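Local structure of redox-sensing transcriptional repressor rex (Thermoanaerobacter ethanolicus, 3WG9) at the interface of chains A and B. The protein represses transcription as a DNA-binding homodimer of the Rex family, probably in response to the cellular NADH/NAD(+) redox state. Residues are numbered along the deposited sequence; one frame, centred on the assembly and turned at random. Chains: chain A/B, Redox-sensing transcriptional repressor rex.

The interface of chains A and B. Residues chain A 7, 12, 56; chain B 204, 208, 211-212.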
loop_
_atom_site.group_PDB
_atom_site.type_symbol
_atom_site.label_atom_id
_atom_site.label_comp_id
_atom_site.label_asym_id
_atom_site.label_seq_id
_atom_site.Cartn_x
_atom_site.Cartn_y
_atom_site.Cartn_z
ATOM N N VAL A 7 -16.712 -12.975 -4.720
ATOM C CA VAL A 7 -16.924 -11.603 -5.142
ATOM C C VAL A 7 -15.645 -11.113 -5.839
ATOM O O VAL A 7 -14.538 -11.629 -5.589
ATOM C CB VAL A 7 -17.240 -10.669 -3.955
ATOM C CG1 VAL A 7 -17.281 -9.260 -4.421
ATOM C CG2 VAL A 7 -18.593 -11.024 -3.269
ATOM N N ILE A 12 -13.686 -6.346 -3.744
ATOM C CA ILE A 12 -13.105 -6.594 -2.406
ATOM C C ILE A 12 -12.175 -5.458 -1.962
ATOM O O ILE A 12 -12.200 -5.021 -0.783
ATOM C CB ILE A 12 -12.409 -7.951 -2.417
ATOM C CG1 ILE A 12 -13.439 -9.071 -2.582
ATOM C CG2 ILE A 12 -11.487 -8.202 -1.161
ATOM C CD1 ILE A 12 -12.853 -10.376 -3.019
ATOM N N PHE A 56 -23.678 -8.213 -1.057
ATOM C CA PHE A 56 -23.787 -8.734 0.316
ATOM C C PHE A 56 -25.199 -8.579 0.919
ATOM O O PHE A 56 -25.421 -9.037 2.033
ATOM C CB PHE A 56 -22.700 -8.130 1.252
ATOM C CG PHE A 56 -21.284 -8.132 0.645
ATOM C CD1 PHE A 56 -20.564 -9.300 0.560
ATOM C CD2 PHE A 56 -20.750 -6.963 0.073
ATOM C CE1 PHE A 56 -19.288 -9.297 -0.039
ATOM C CE2 PHE A 56 -19.476 -6.948 -0.491
ATOM C CZ PHE A 56 -18.766 -8.118 -0.556
ATOM N N TYR B 204 -10.835 -10.760 4.688
ATOM C CA TYR B 204 -12.018 -10.946 3.867
ATOM C C TYR B 204 -12.013 -12.306 3.196
ATOM O O TYR B 204 -13.010 -13.073 3.268
ATOM C CB TYR B 204 -12.211 -9.812 2.871
ATOM C CG TYR B 204 -13.373 -10.126 1.943
ATOM C CD1 TYR B 204 -14.589 -9.462 2.050
ATOM C CD2 TYR B 204 -13.229 -11.064 0.943
ATOM C CE1 TYR B 204 -15.664 -9.778 1.174
ATOM C CE2 TYR B 204 -14.272 -11.392 0.085
ATOM C CZ TYR B 204 -15.474 -10.733 0.193
ATOM O OH TYR B 204 -16.482 -11.066 -0.712
ATOM N N GLU B 208 -14.639 -15.517 3.335
ATOM C CA GLU B 208 -15.634 -15.332 2.306
ATOM C C GLU B 208 -16.608 -16.529 2.197
ATOM O O GLU B 208 -17.832 -16.324 2.075
ATOM C CB GLU B 208 -15.013 -15.090 0.947
ATOM C CG GLU B 208 -16.079 -14.663 -0.072
ATOM C CD GLU B 208 -15.531 -14.349 -1.459
ATOM O OE1 GLU B 208 -14.775 -15.166 -1.986
ATOM O OE2 GLU B 208 -15.819 -13.257 -1.987
ATOM N N LEU B 211 -19.010 -16.526 4.796
ATOM C CA LEU B 211 -19.935 -15.406 4.674
ATOM C C LEU B 211 -21.098 -15.740 3.744
ATOM O O LEU B 211 -22.236 -15.349 4.009
ATOM C CB LEU B 211 -19.208 -14.174 4.139
ATOM C CG LEU B 211 -19.914 -12.865 3.794
ATOM C CD1 LEU B 211 -20.588 -12.248 5.031
ATOM C CD2 LEU B 211 -18.911 -11.842 3.137
ATOM N N PHE B 212 -20.795 -16.388 2.626
ATOM C CA PHE B 212 -21.816 -16.761 1.656
ATOM C C PHE B 212 -22.482 -18.101 1.960
ATOM O O PHE B 212 -23.368 -18.496 1.225
ATOM C CB PHE B 212 -21.244 -16.772 0.236
ATOM C CG PHE B 212 -21.034 -15.420 -0.309
ATOM C CD1 PHE B 212 -22.061 -14.756 -0.953
ATOM C CD2 PHE B 212 -19.833 -14.745 -0.084
ATOM C CE1 PHE B 212 -21.880 -13.466 -1.415
ATOM C CE2 PHE B 212 -19.639 -13.466 -0.552
ATOM C CZ PHE B 212 -20.643 -12.814 -1.232
#
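B:Tyr204 reaches from the C-terminal helix 195-214 of one subunit to the N-terminal, DNA-binding part of the other, where A:Val7, A:Ile12 and A:Phe56 receive it. This patch of the two-fold Rex homodimer shows how one aromatic side chain can offer an apolar ring and a polar tip at once. With CG turned anti to the backbone N (chi1 174°), the ring extends from CB with one face against A:Ile12 and its CE1 edge towards A:Phe56. CG and CD2 lie under the CG2 methyl of A:Ile12, whose side chain crosses the tyrosine at about a right angle. Farther out, CE2 packs under CG1 and the CD1 methyl, 3.6 Å from A:Ile12 CD1. A:Phe56 comes instead to the tyrosine's edge: its CE1 lies in the plane of that ring, 3.9 Å from CE1 of B:Tyr204, with the two rings turned steeply against each other. The hydroxyl OH lies in the plane of the A:Phe56 ring, at its edge, and also touches CG2 of A:Val7. Within its own chain, OH donates to carboxylate OE2 of B:Glu208 at 2.6 Å, on the anti side and somewhat out of the carboxylate plane. That oxygen also accepts the backbone N-H of A:Val7, which arrives from above the carboxylate plane, 39° out of it, along a nearly straight path (172° at H), so one oxygen joins the tyrosine to the partner's main chain. An alanine in place of B:Tyr204 would probably open a gap between A:Ile12 and A:Phe56 and leave the B:Glu208 carboxylate freer to turn away from A:Val7. CD2 of B:Leu211 and CZ of B:Phe212 approach CD1 of A:Phe56 from opposite sides of its ring plane, and CZ of B:Phe212 rests 3.4 Å from the CG2 methyl of A:Val7.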